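PDB 7L32: MPT synthase subunit 2 from Burkholderia ambifaria, which probably acts as the catalytic subunit of molybdopterin synthase, inserting sulfur into the cyclic pyranopterin precursor to form the dithiolene of molybdopterin. Local coordinates for residues A10-Q15 / V86-R91; D17-N22 / I101-T106; A30-I35 / A105-H110; A56-H61 / E141-A146; K68-I73 / D123-E128. All blocks are in the same frame, centred on the assembly; numbering follows the deposited sequence. Where two conformers were deposited one is given.

Interaction 1: A10-Q15 / V86-R91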
# COMPACT_ATOMS: atom_id res chain seq x y z
N ALA A 10 -0.05 -1.47 -17.73
CA ALA A 10 -0.33 -0.14 -17.18
C ALA A 10 -1.80 0.25 -17.42
O ALA A 10 -2.11 0.95 -18.37
CB ALA A 10 0.61 0.89 -17.80
N THR A 11 -2.66 -0.21 -16.52
CA THR A 11 -4.11 -0.00 -16.58
C THR A 11 -4.50 1.24 -15.79
O THR A 11 -4.32 1.29 -14.57
CB THR A 11 -4.84 -1.23 -16.04
OG1 THR A 11 -4.49 -2.37 -16.84
CG2 THR A 11 -6.33 -1.01 -16.05
N ILE A 12 -5.00 2.26 -16.48
CA ILE A 12 -5.33 3.55 -15.88
C ILE A 12 -6.76 3.89 -16.26
O ILE A 12 -7.10 3.84 -17.45
CB ILE A 12 -4.36 4.65 -16.35
CG1 ILE A 12 -3.03 4.60 -15.59
CG2 ILE A 12 -5.00 6.03 -16.24
CD1 ILE A 12 -2.05 3.56 -16.09
N ARG A 13 -7.58 4.26 -15.28
CA ARG A 13 -9.00 4.54 -15.52
C ARG A 13 -9.48 5.71 -14.67
O ARG A 13 -9.09 5.85 -13.51
CB ARG A 13 -9.84 3.30 -15.17
CG ARG A 13 -10.89 2.91 -16.15
CD ARG A 13 -11.25 1.45 -15.92
NE ARG A 13 -11.78 1.18 -14.58
CZ ARG A 13 -11.32 0.24 -13.78
NH1 ARG A 13 -10.32 -0.55 -14.13
NH2 ARG A 13 -11.91 0.04 -12.60
N ILE A 14 -10.35 6.52 -15.26
CA ILE A 14 -11.10 7.56 -14.55
C ILE A 14 -12.58 7.22 -14.71
O ILE A 14 -13.05 7.01 -15.83
CB ILE A 14 -10.80 8.96 -15.11
CG1 ILE A 14 -9.35 9.35 -14.80
CG2 ILE A 14 -11.77 9.99 -14.52
CD1 ILE A 14 -8.82 10.47 -15.68
N GLN A 15 -13.32 7.21 -13.59
CA GLN A 15 -14.70 6.76 -13.62
C GLN A 15 -15.50 7.46 -12.52
O GLN A 15 -14.93 7.96 -11.55
CB GLN A 15 -14.81 5.24 -13.44
CG GLN A 15 -14.32 4.78 -12.06
CD GLN A 15 -14.19 3.26 -11.96
OE1 GLN A 15 -13.65 2.62 -12.86
NE2 GLN A 15 -14.70 2.69 -10.87
N VAL A 86 1.74 -1.22 -12.76
CA VAL A 86 1.03 -0.13 -12.08
C VAL A 86 -0.43 -0.14 -12.50
O VAL A 86 -0.73 -0.24 -13.70
CB VAL A 86 1.64 1.25 -12.44
CG1 VAL A 86 0.87 2.39 -11.72
CG2 VAL A 86 3.13 1.32 -12.17
N ALA A 87 -1.34 0.03 -11.54
CA ALA A 87 -2.75 0.25 -11.84
C ALA A 87 -3.22 1.50 -11.12
O ALA A 87 -2.86 1.73 -9.97
CB ALA A 87 -3.62 -0.96 -11.44
N ILE A 88 -4.01 2.34 -11.81
CA ILE A 88 -4.55 3.56 -11.22
C ILE A 88 -6.03 3.63 -11.56
O ILE A 88 -6.40 3.50 -12.74
CB ILE A 88 -3.84 4.83 -11.74
CG1 ILE A 88 -2.31 4.75 -11.55
CG2 ILE A 88 -4.44 6.11 -11.05
CD1 ILE A 88 -1.52 5.83 -12.32
N VAL A 89 -6.87 3.83 -10.55
CA VAL A 89 -8.29 4.16 -10.77
C VAL A 89 -8.59 5.43 -9.99
O VAL A 89 -8.37 5.49 -8.77
CB VAL A 89 -9.23 3.03 -10.32
CG1 VAL A 89 -10.71 3.39 -10.67
CG2 VAL A 89 -8.84 1.67 -10.96
N HIS A 90 -9.08 6.46 -10.68
CA HIS A 90 -9.42 7.70 -10.01
C HIS A 90 -10.89 8.02 -10.27
O HIS A 90 -11.37 7.85 -11.39
CB HIS A 90 -8.52 8.85 -10.49
CG HIS A 90 -8.39 9.98 -9.51
ND1 HIS A 90 -9.46 10.72 -9.07
CD2 HIS A 90 -7.29 10.52 -8.92
CE1 HIS A 90 -9.04 11.65 -8.23
NE2 HIS A 90 -7.73 11.56 -8.12
N ARG A 91 -11.60 8.45 -9.24
CA ARG A 91 -13.01 8.78 -9.42
C ARG A 91 -13.18 10.27 -9.67
O ARG A 91 -12.31 11.09 -9.33
CB ARG A 91 -13.83 8.37 -8.20
CG ARG A 91 -13.84 6.86 -7.97
CD ARG A 91 -14.67 6.51 -6.77
NE ARG A 91 -16.09 6.71 -7.01
CZ ARG A 91 -17.00 6.84 -6.06
NH1 ARG A 91 -16.66 6.84 -4.78
NH2 ARG A 91 -18.28 6.98 -6.39
O HOH W 1 -1.81 -2.35 -14.99
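Val89 holds CG1 anti to its backbone N (chi1 -176°), and Gln15 sets CG between its own N and carbonyl carbon (chi1 65°); the chain is extended beyond CG (chi2 -170°), with Gln15 CD then 3.7 Å from Val89 CG1. The two sit on parallel neighbours in the mixed sheet of the MoaE alpha/beta hammerhead fold, where 11-15 is an outermost strand within this chain. Four regular backbone bonds alternate between the strands, from Ile88 N to Thr11 O through to Gln15 N to His90 O. At the start of the ladder Thr11 N to Val86 O is weak at 3.4 Å, and a water bridges the same two atoms. Ile12 and Ile88 are flank to flank on the face covered by helices 65-80 and 111-128, Ile12 CG1 3.8 Å from Ile88 CD1. On the other face Val89 CG2 rides over the Arg13 guanidinium, offset toward its rim, while Glu24 forms a salt bridge with Arg13 NH2. In the guanidinium plane Gln15 OE1 is gripped side-on, by Arg13 NE at 2.9 Å and Arg13 NH2 at 3.1 Å.

Interaction 2: D17-N22 / I101-T106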
# COMPACT_ATOMS: atom_id res chain seq x y z
N ASP A 17 -18.21 5.60 -11.10
CA ASP A 17 -18.56 4.49 -10.23
C ASP A 17 -17.47 4.27 -9.18
O ASP A 17 -16.30 4.59 -9.38
CB ASP A 17 -18.75 3.20 -11.03
CG ASP A 17 -20.04 3.16 -11.80
OD1 ASP A 17 -21.00 3.89 -11.44
OD2 ASP A 17 -20.10 2.37 -12.76
N ASP A 18 -17.87 3.70 -8.05
CA ASP A 18 -16.88 3.32 -7.06
C ASP A 18 -16.10 2.10 -7.55
O ASP A 18 -16.52 1.39 -8.46
CB ASP A 18 -17.56 3.02 -5.72
CG ASP A 18 -16.61 3.13 -4.55
OD1 ASP A 18 -15.43 3.50 -4.76
OD2 ASP A 18 -17.05 2.85 -3.41
N PHE A 19 -14.93 1.87 -6.95
CA PHE A 19 -14.09 0.75 -7.34
C PHE A 19 -13.98 -0.26 -6.19
O PHE A 19 -14.29 0.05 -5.04
CB PHE A 19 -12.68 1.21 -7.78
CG PHE A 19 -11.96 2.11 -6.78
CD1 PHE A 19 -11.29 1.56 -5.68
CD2 PHE A 19 -11.92 3.48 -6.97
CE1 PHE A 19 -10.63 2.38 -4.77
CE2 PHE A 19 -11.24 4.31 -6.07
CZ PHE A 19 -10.60 3.75 -4.96
N ASP A 20 -13.57 -1.48 -6.54
CA ASP A 20 -13.40 -2.59 -5.60
C ASP A 20 -11.90 -2.89 -5.52
O ASP A 20 -11.34 -3.48 -6.45
CB ASP A 20 -14.20 -3.79 -6.09
CG ASP A 20 -14.11 -5.02 -5.16
OD1 ASP A 20 -13.14 -5.18 -4.39
OD2 ASP A 20 -15.04 -5.84 -5.25
N LEU A 21 -11.27 -2.52 -4.41
CA LEU A 21 -9.83 -2.71 -4.25
C LEU A 21 -9.42 -4.17 -4.50
O LEU A 21 -8.46 -4.43 -5.23
CB LEU A 21 -9.38 -2.27 -2.85
CG LEU A 21 -7.89 -2.39 -2.53
CD1 LEU A 21 -7.02 -1.53 -3.45
CD2 LEU A 21 -7.64 -2.02 -1.08
N ASN A 22 -10.17 -5.12 -3.92
CA ASN A 22 -9.89 -6.55 -4.10
C ASN A 22 -9.86 -6.93 -5.57
O ASN A 22 -8.92 -7.57 -6.05
CB ASN A 22 -10.95 -7.41 -3.41
CG ASN A 22 -10.64 -7.69 -1.97
OD1 ASN A 22 -9.63 -7.23 -1.45
ND2 ASN A 22 -11.53 -8.44 -1.30
N ILE A 101 -11.69 7.96 -3.21
CA ILE A 101 -11.34 8.88 -4.31
C ILE A 101 -10.45 8.21 -5.34
O ILE A 101 -10.69 8.30 -6.54
CB ILE A 101 -10.63 10.14 -3.75
CG1 ILE A 101 -11.50 10.88 -2.75
CG2 ILE A 101 -10.22 11.08 -4.88
CD1 ILE A 101 -10.70 11.91 -1.96
N VAL A 102 -9.39 7.56 -4.89
CA VAL A 102 -8.33 7.15 -5.80
C VAL A 102 -7.69 5.91 -5.22
O VAL A 102 -7.58 5.77 -4.00
CB VAL A 102 -7.30 8.29 -6.00
CG1 VAL A 102 -6.75 8.77 -4.66
CG2 VAL A 102 -6.18 7.90 -6.95
N MET A 103 -7.30 4.99 -6.09
CA MET A 103 -6.44 3.89 -5.68
C MET A 103 -5.27 3.78 -6.64
O MET A 103 -5.43 3.98 -7.86
CB MET A 103 -7.20 2.55 -5.61
CG MET A 103 -7.81 2.04 -6.91
SD MET A 103 -7.87 0.21 -6.78
CE MET A 103 -6.15 -0.14 -7.06
N VAL A 104 -4.10 3.49 -6.09
CA VAL A 104 -2.91 3.18 -6.88
C VAL A 104 -2.38 1.86 -6.35
O VAL A 104 -2.26 1.70 -5.13
CB VAL A 104 -1.84 4.27 -6.77
CG1 VAL A 104 -0.55 3.80 -7.48
CG2 VAL A 104 -2.35 5.59 -7.42
N ALA A 105 -2.13 0.91 -7.24
CA ALA A 105 -1.53 -0.38 -6.84
C ALA A 105 -0.33 -0.66 -7.73
O ALA A 105 -0.37 -0.41 -8.95
CB ALA A 105 -2.55 -1.51 -6.96
N THR A 106 0.76 -1.16 -7.14
CA THR A 106 1.94 -1.54 -7.90
C THR A 106 2.35 -2.94 -7.47
O THR A 106 2.09 -3.35 -6.35
CB THR A 106 3.13 -0.58 -7.68
OG1 THR A 106 3.55 -0.61 -6.30
CG2 THR A 106 2.77 0.87 -8.09
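Phe19 and Met103 reach out from their backbones in opposing directions and overlap, with Met103 CG over one face of the ring. Met103 CG is 3.7 Å from the Phe19 ring centroid and 18° off the normal, a CH-pi contact displaced toward the rim. Met103 SD stands more obliquely, 4.5 Å from that centroid, which makes this a Met-aromatic contact as well. Closer in, Met103 CB touches Phe19 CE1 at 3.5 Å, and Val102 N comes up at the ring edge, in its plane. Leu21 CD1 then meets the sulfur from the first turn of helix 21-30, 3.9 Å from Met103 SD. In the fold, the loop leading into that helix lies across one face of the mixed sheet, near a classic beta bulge where Ile101 and Val102 both pair with Gly43. Phe19 has CG between its backbone N and carbonyl carbon (chi1 53°), which puts CG on the strand side. Its backbone N donates to Asp18 OD1 at 2.8 Å, reaching that oxygen from above the carboxylate plane. Farther out, Gln100 NE2 binds both Asp18 OD1 and Phe19 O, and Asp20 OD1 bonds to Asn22 ND2 of the second subunit.

Interaction 3: A30-I35 / A105-H110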
# COMPACT_ATOMS: atom_id res chain seq x y z
N ALA A 30 -3.13 -10.97 -11.81
CA ALA A 30 -3.34 -11.85 -12.96
C ALA A 30 -2.55 -11.39 -14.19
O ALA A 30 -2.27 -12.21 -15.06
CB ALA A 30 -4.83 -11.94 -13.30
N ARG A 31 -2.21 -10.11 -14.28
CA ARG A 31 -1.38 -9.61 -15.38
C ARG A 31 0.11 -9.74 -15.09
O ARG A 31 0.92 -9.37 -15.95
CB ARG A 31 -1.73 -8.15 -15.72
CG ARG A 31 -3.16 -7.99 -16.25
CD ARG A 31 -3.43 -6.55 -16.76
NE ARG A 31 -3.23 -5.51 -15.75
CZ ARG A 31 -4.16 -5.15 -14.88
NH1 ARG A 31 -5.32 -5.79 -14.79
NH2 ARG A 31 -3.94 -4.10 -14.09
N ASN A 32 0.49 -10.23 -13.91
CA ASN A 32 1.89 -10.30 -13.47
C ASN A 32 2.12 -11.62 -12.74
O ASN A 32 2.31 -11.66 -11.52
CB ASN A 32 2.24 -9.08 -12.61
CG ASN A 32 2.18 -7.80 -13.42
OD1 ASN A 32 3.13 -7.46 -14.12
ND2 ASN A 32 1.02 -7.12 -13.39
N PRO A 33 2.13 -12.73 -13.48
CA PRO A 33 2.10 -14.06 -12.83
C PRO A 33 3.36 -14.43 -12.04
O PRO A 33 3.29 -15.39 -11.25
CB PRO A 33 1.88 -15.02 -14.01
CG PRO A 33 2.44 -14.27 -15.23
CD PRO A 33 2.08 -12.83 -14.96
N LYS A 34 4.49 -13.76 -12.24
CA LYS A 34 5.75 -14.22 -11.65
C LYS A 34 6.27 -13.31 -10.54
O LYS A 34 7.35 -13.58 -10.01
CB LYS A 34 6.83 -14.38 -12.74
CG LYS A 34 6.42 -15.32 -13.88
CD LYS A 34 6.14 -16.74 -13.38
CE LYS A 34 7.42 -17.50 -13.14
NZ LYS A 34 7.13 -18.93 -12.89
N ILE A 35 5.55 -12.26 -10.17
CA ILE A 35 6.02 -11.40 -9.09
C ILE A 35 4.89 -11.24 -8.10
O ILE A 35 3.71 -11.26 -8.47
CB ILE A 35 6.55 -10.04 -9.60
CG1 ILE A 35 5.51 -9.33 -10.49
CG2 ILE A 35 7.87 -10.23 -10.36
CD1 ILE A 35 6.02 -8.00 -11.03
N ALA A 105 -2.13 0.91 -7.24
CA ALA A 105 -1.53 -0.38 -6.84
C ALA A 105 -0.33 -0.66 -7.73
O ALA A 105 -0.37 -0.41 -8.95
CB ALA A 105 -2.55 -1.51 -6.96
N THR A 106 0.76 -1.16 -7.14
CA THR A 106 1.94 -1.54 -7.90
C THR A 106 2.35 -2.94 -7.47
O THR A 106 2.09 -3.35 -6.35
CB THR A 106 3.13 -0.58 -7.68
OG1 THR A 106 3.55 -0.61 -6.30
CG2 THR A 106 2.77 0.87 -8.09
N VAL A 107 2.96 -3.67 -8.39
CA VAL A 107 3.49 -4.99 -8.08
C VAL A 107 4.93 -5.05 -8.56
O VAL A 107 5.30 -4.43 -9.57
CB VAL A 107 2.63 -6.14 -8.68
CG1 VAL A 107 2.53 -6.06 -10.22
CG2 VAL A 107 3.16 -7.51 -8.24
N ALA A 108 5.76 -5.79 -7.81
CA ALA A 108 7.16 -5.94 -8.13
C ALA A 108 7.63 -7.28 -7.56
O ALA A 108 6.92 -7.95 -6.80
CB ALA A 108 7.99 -4.79 -7.54
N SER A 109 8.85 -7.66 -7.93
CA SER A 109 9.40 -8.87 -7.34
C SER A 109 9.68 -8.70 -5.85
O SER A 109 9.63 -9.68 -5.10
CB SER A 109 10.67 -9.29 -8.09
OG SER A 109 11.69 -8.32 -7.94
N HIS A 110 9.99 -7.48 -5.41
CA HIS A 110 10.35 -7.24 -4.01
C HIS A 110 9.68 -5.97 -3.49
O HIS A 110 9.34 -5.06 -4.25
CB HIS A 110 11.88 -7.19 -3.88
CG HIS A 110 12.55 -8.47 -4.31
ND1 HIS A 110 13.16 -8.62 -5.54
CD2 HIS A 110 12.69 -9.65 -3.67
CE1 HIS A 110 13.65 -9.84 -5.64
NE2 HIS A 110 13.38 -10.49 -4.52
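The carboxamide of Asn32 has Val107 CG1 over one of its faces, 3.7 Å from Asn32 CG, and its ND2 bonds to Asp85 OD2 and Leu28 O. A second flat group, the peptide joining Ala108 to Ser109, carries Ile35 on one face: Ile35 CB lies over the carbonyl, 3.5 Å from Ala108 O and 3.6 Å from Ala108 C. Ile35 places CG1 between its backbone N and carbonyl carbon (chi1 53°), so that this branch heads for Val107 and comes within 3.7 Å of Val107 CG2. At the end of the same branch, Ile35 CD1 rests 3.7 Å from Ala108 CA. The other branch, Ile35 CG2, reaches past the strand end to Ser109 CA at 3.6 Å. Val107 was modelled in two conformers, so its methyl contacts hold for one of them. The type I turn from Asn32 to Ile35 thus closes over the last residues of strand 100-108, on the way from helix 21-30 to strand 37-44. It also lies at the dimer interface: Lys34 bonds to Asp47 and Arg46 of the second subunit, and that Arg46 packs on Ile35 and Ser109. Between turn and strand the contact is van der Waals in kind, aliphatic carbon against methyl and peptide, while ND2 of Asn32 finds its acceptors, Asp85 and Leu28, outside the pair.

Interaction 4: A56-H61 / E141-A146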
# COMPACT_ATOMS: atom_id res chain seq x y z
N ALA A 56 -19.94 18.75 0.09
CA ALA A 56 -19.49 17.65 -0.75
C ALA A 56 -18.41 18.10 -1.72
O ALA A 56 -18.39 19.25 -2.16
CB ALA A 56 -20.66 17.04 -1.50
N MET A 57 -17.53 17.17 -2.08
CA MET A 57 -16.47 17.43 -3.04
C MET A 57 -16.96 17.06 -4.43
O MET A 57 -17.38 15.93 -4.67
CB MET A 57 -15.21 16.64 -2.67
CG MET A 57 -14.05 16.76 -3.68
SD MET A 57 -12.66 15.64 -3.39
CE MET A 57 -12.75 15.37 -1.62
N GLU A 58 -16.92 18.03 -5.35
CA GLU A 58 -17.23 17.80 -6.76
C GLU A 58 -15.91 17.91 -7.52
O GLU A 58 -15.34 19.00 -7.61
CB GLU A 58 -18.25 18.81 -7.28
CG GLU A 58 -19.66 18.58 -6.77
CD GLU A 58 -20.71 18.99 -7.78
OE1 GLU A 58 -20.44 18.87 -8.99
OE2 GLU A 58 -21.79 19.47 -7.36
N LEU A 59 -15.46 16.78 -8.07
CA LEU A 59 -14.21 16.65 -8.82
C LEU A 59 -14.51 16.44 -10.29
O LEU A 59 -15.39 15.65 -10.64
CB LEU A 59 -13.38 15.45 -8.35
CG LEU A 59 -12.22 15.63 -7.38
CD1 LEU A 59 -11.43 14.31 -7.25
CD2 LEU A 59 -11.33 16.78 -7.85
N GLU A 60 -13.74 17.10 -11.15
CA GLU A 60 -13.83 16.90 -12.59
C GLU A 60 -12.43 16.80 -13.18
O GLU A 60 -11.49 17.42 -12.69
CB GLU A 60 -14.61 18.05 -13.28
CG GLU A 60 -16.13 18.01 -13.07
CD GLU A 60 -16.73 16.61 -13.12
OE1 GLU A 60 -16.33 15.80 -14.00
OE2 GLU A 60 -17.60 16.30 -12.28
N HIS A 61 -12.31 15.99 -14.22
CA HIS A 61 -11.07 15.80 -14.95
C HIS A 61 -11.20 16.47 -16.31
O HIS A 61 -12.26 17.02 -16.65
CB HIS A 61 -10.74 14.32 -15.10
CG HIS A 61 -11.68 13.58 -16.01
ND1 HIS A 61 -13.04 13.57 -15.82
CD2 HIS A 61 -11.45 12.85 -17.13
CE1 HIS A 61 -13.62 12.86 -16.77
NE2 HIS A 61 -12.67 12.41 -17.58
N GLU A 141 -20.20 29.96 -8.46
CA GLU A 141 -19.53 28.67 -8.57
C GLU A 141 -18.34 28.75 -9.51
O GLU A 141 -18.46 29.22 -10.65
CB GLU A 141 -20.51 27.60 -9.06
CG GLU A 141 -21.51 27.13 -8.01
CD GLU A 141 -22.20 25.85 -8.42
OE1 GLU A 141 -22.14 25.50 -9.62
OE2 GLU A 141 -22.80 25.19 -7.54
N ARG A 142 -17.18 28.29 -9.04
CA ARG A 142 -15.97 28.25 -9.83
C ARG A 142 -15.31 26.87 -9.73
O ARG A 142 -15.56 26.10 -8.79
CB ARG A 142 -14.96 29.32 -9.40
CG ARG A 142 -15.42 30.76 -9.58
CD ARG A 142 -15.65 31.11 -11.05
NE ARG A 142 -16.11 32.48 -11.24
CZ ARG A 142 -17.37 32.85 -11.41
NH1 ARG A 142 -18.36 31.97 -11.43
NH2 ARG A 142 -17.65 34.14 -11.57
N TRP A 143 -14.47 26.58 -10.71
CA TRP A 143 -13.70 25.34 -10.75
C TRP A 143 -12.25 25.70 -10.45
O TRP A 143 -11.63 26.46 -11.21
CB TRP A 143 -13.85 24.66 -12.11
CG TRP A 143 -15.21 24.09 -12.29
CD1 TRP A 143 -16.27 24.67 -12.92
CD2 TRP A 143 -15.68 22.82 -11.81
NE1 TRP A 143 -17.37 23.85 -12.87
CE2 TRP A 143 -17.03 22.70 -12.20
CE3 TRP A 143 -15.09 21.78 -11.10
CZ2 TRP A 143 -17.80 21.58 -11.90
CZ3 TRP A 143 -15.85 20.66 -10.80
CH2 TRP A 143 -17.20 20.57 -11.19
N VAL A 144 -11.72 25.18 -9.35
CA VAL A 144 -10.38 25.53 -8.89
C VAL A 144 -9.46 24.33 -9.10
O VAL A 144 -9.83 23.19 -8.83
CB VAL A 144 -10.37 26.02 -7.43
CG1 VAL A 144 -11.44 27.10 -7.22
CG2 VAL A 144 -10.55 24.88 -6.44
N ASP A 145 -8.27 24.61 -9.62
CA ASP A 145 -7.22 23.61 -9.81
C ASP A 145 -6.99 22.81 -8.53
O ASP A 145 -6.70 23.38 -7.48
CB ASP A 145 -5.96 24.38 -10.24
CG ASP A 145 -4.76 23.49 -10.52
OD1 ASP A 145 -4.89 22.24 -10.57
OD2 ASP A 145 -3.67 24.08 -10.70
N ALA A 146 -7.15 21.49 -8.62
CA ALA A 146 -7.05 20.61 -7.46
C ALA A 146 -5.66 20.02 -7.25
O ALA A 146 -5.47 19.27 -6.28
CB ALA A 146 -8.07 19.46 -7.56
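Strands 57-61 and 141-145 pass at 63°, their axes 8.9 Å apart at closest, so Glu60 and Trp143 meet through side chains rather than by backbone pairing. The six-membered end of the indole does the touching. Glu60 CG packs against it obliquely, 3.4 Å from Trp143 CH2 and 3.5 Å from Trp143 CZ3. Its chain bends at chi2 (-40°), and the carboxylate beyond is turned 79° from the ring plane. On the same end of the indole, the backbone oxygen Glu58 O lies 3.6 Å from Trp143 CZ3. A thinner apolar touch is made farther along, between Leu59 CD2 and Ala146 CB at 4.2 Å. Two acids come near each other here, Glu58 OE2 and Glu141 OE2 being 5.8 Å apart. Both form salt bridges with Lys134 NZ, which probably offsets their mutual repulsion. That lysine belongs to strand 131-136, which runs between the two strands in the small antiparallel sheet, the subdomain that MoaE proteins carry beside the hammerhead core. Strand 57-61 pairs with 131-136 on one side and with the short strand 93-95 on the other, while 141-145 is an outermost strand of this sheet.

Interaction 5: K68-I73 / D123-E128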
# COMPACT_ATOMS: atom_id res chain seq x y z
N LYS A 68 -4.09 10.73 -20.16
CA LYS A 68 -2.75 10.73 -20.74
C LYS A 68 -1.70 11.13 -19.71
O LYS A 68 -0.59 10.57 -19.69
CB LYS A 68 -2.70 11.64 -21.96
CG LYS A 68 -3.31 10.98 -23.18
CD LYS A 68 -3.31 11.90 -24.40
CE LYS A 68 -4.17 11.32 -25.52
NZ LYS A 68 -5.64 11.53 -25.28
N ALA A 69 -2.02 12.08 -18.82
CA ALA A 69 -1.09 12.45 -17.76
C ALA A 69 -0.85 11.28 -16.81
O ALA A 69 0.29 11.03 -16.37
CB ALA A 69 -1.62 13.66 -16.99
N LEU A 70 -1.92 10.56 -16.47
CA LEU A 70 -1.76 9.40 -15.58
C LEU A 70 -0.92 8.32 -16.25
O LEU A 70 -0.10 7.65 -15.59
CB LEU A 70 -3.12 8.86 -15.17
CG LEU A 70 -4.01 9.77 -14.32
CD1 LEU A 70 -5.38 9.13 -14.11
CD2 LEU A 70 -3.34 10.11 -12.95
N GLU A 71 -1.11 8.12 -17.56
CA GLU A 71 -0.31 7.14 -18.30
C GLU A 71 1.17 7.54 -18.31
O GLU A 71 2.05 6.68 -18.21
CB GLU A 71 -0.84 7.01 -19.74
CG GLU A 71 -2.20 6.31 -19.82
CD GLU A 71 -2.95 6.61 -21.12
OE1 GLU A 71 -2.38 7.26 -22.03
OE2 GLU A 71 -4.14 6.20 -21.22
N LYS A 72 1.45 8.84 -18.47
CA LYS A 72 2.83 9.33 -18.43
C LYS A 72 3.46 9.10 -17.06
O LYS A 72 4.64 8.73 -16.96
CB LYS A 72 2.85 10.82 -18.77
CG LYS A 72 4.16 11.53 -18.52
CD LYS A 72 4.06 13.03 -18.90
CE LYS A 72 5.46 13.66 -19.03
NZ LYS A 72 5.44 15.14 -19.23
N ILE A 73 2.70 9.34 -15.99
CA ILE A 73 3.20 9.10 -14.63
C ILE A 73 3.54 7.62 -14.44
O ILE A 73 4.62 7.27 -13.95
CB ILE A 73 2.16 9.57 -13.60
CG1 ILE A 73 2.03 11.09 -13.63
CG2 ILE A 73 2.51 9.03 -12.18
CD1 ILE A 73 0.78 11.61 -12.95
N ASP A 123 2.55 10.73 -5.40
CA ASP A 123 3.10 12.09 -5.32
C ASP A 123 2.94 12.82 -6.65
O ASP A 123 2.56 13.99 -6.69
CB ASP A 123 4.59 12.05 -4.95
CG ASP A 123 4.82 11.74 -3.48
OD1 ASP A 123 3.88 11.84 -2.66
OD2 ASP A 123 5.97 11.38 -3.16
N TYR A 124 3.29 12.15 -7.75
CA TYR A 124 3.22 12.76 -9.09
C TYR A 124 1.76 13.01 -9.48
O TYR A 124 1.42 14.07 -10.03
CB TYR A 124 3.92 11.81 -10.07
CG TYR A 124 4.40 12.31 -11.42
CD1 TYR A 124 4.02 13.55 -11.93
CD2 TYR A 124 5.16 11.47 -12.24
CE1 TYR A 124 4.45 13.97 -13.20
CE2 TYR A 124 5.60 11.88 -13.51
CZ TYR A 124 5.23 13.13 -13.98
OH TYR A 124 5.64 13.55 -15.23
N LEU A 125 0.89 12.04 -9.19
CA LEU A 125 -0.54 12.21 -9.42
C LEU A 125 -1.08 13.45 -8.69
O LEU A 125 -1.76 14.30 -9.30
CB LEU A 125 -1.29 10.95 -8.95
CG LEU A 125 -2.81 10.83 -9.14
CD1 LEU A 125 -3.19 9.34 -9.16
CD2 LEU A 125 -3.61 11.55 -8.04
N LYS A 126 -0.80 13.55 -7.39
CA LYS A 126 -1.39 14.62 -6.58
C LYS A 126 -0.88 16.00 -6.97
O LYS A 126 -1.60 17.00 -6.83
CB LYS A 126 -1.14 14.34 -5.09
CG LYS A 126 -2.01 13.22 -4.53
CD LYS A 126 -3.49 13.68 -4.45
CE LYS A 126 -4.43 12.61 -3.89
NZ LYS A 126 -5.88 13.07 -3.76
N THR A 127 0.34 16.08 -7.50
CA THR A 127 0.90 17.37 -7.86
C THR A 127 0.74 17.71 -9.33
O THR A 127 0.75 18.90 -9.68
CB THR A 127 2.40 17.42 -7.47
OG1 THR A 127 3.13 16.41 -8.18
CG2 THR A 127 2.56 17.19 -5.96
N GLU A 128 0.55 16.72 -10.22
CA GLU A 128 0.55 17.03 -11.65
C GLU A 128 -0.68 16.61 -12.45
O GLU A 128 -0.89 17.16 -13.54
CB GLU A 128 1.79 16.44 -12.33
CG GLU A 128 3.11 17.06 -11.85
CD GLU A 128 3.20 18.56 -12.08
OE1 GLU A 128 2.75 19.03 -13.15
OE2 GLU A 128 3.71 19.26 -11.18
O HOH W 2 5.09 15.97 -16.08
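A pair of roughly antiparallel helices, 65-80 and 111-128, packs on one face of the mixed sheet of the MoaE core, and Ile73 and Tyr124 make up much of the contact between segments 68-73 and 123-128. The short helical segments run at 147° to each other, with axes 10.0 Å apart at closest. Ile73 CG1 sits squarely over the centre of the Tyr124 ring, 3.3 Å from its centroid and 9° off the normal, a close CH-pi contact. Tyr124 has CG anti to its backbone N (chi1 -161°), which points CG toward helix 65-80. Beyond the ring, Ile73 CD1 reaches Leu125 CA at 3.8 Å. Nearer the sheet, Leu70 CD2 packs against Leu125 CD1 at 3.9 Å, above Ile12 and Ile88. On the outer, exposed side the extended Lys72 chain crosses the tyrosine at about a right angle, with Lys72 CE 3.8 Å from Tyr124 OH. A water there lies 2.6 Å from Tyr124 OH and is held weakly by Lys72 NZ.

How the interactions relate
Interactions 1 and 2 share the mixed sheet, whose strands 85-91 and 100-108 are neighbours. Interaction 1 is mainly backbone hydrogen bonding and interaction 2 buried aromatic, sulfur and aliphatic packing. Interaction 5 is buried too, on the face where Leu70 and Leu125 meet Ile12 and Ile88. Interaction 3 continues strand 100-108 from interaction 2, sharing Ala105 and Thr106, but lies at the periphery. Interaction 4, on the small antiparallel sheet, is a surface contact of an indole with a glutamate's aliphatic carbons and a backbone carbonyl; Leu59 still touches His90 and Ile101 of the core. The centres of interactions 3 and 4 are about 34 Å apart. Segments of interactions 2, 3 and 5 reach the second subunit.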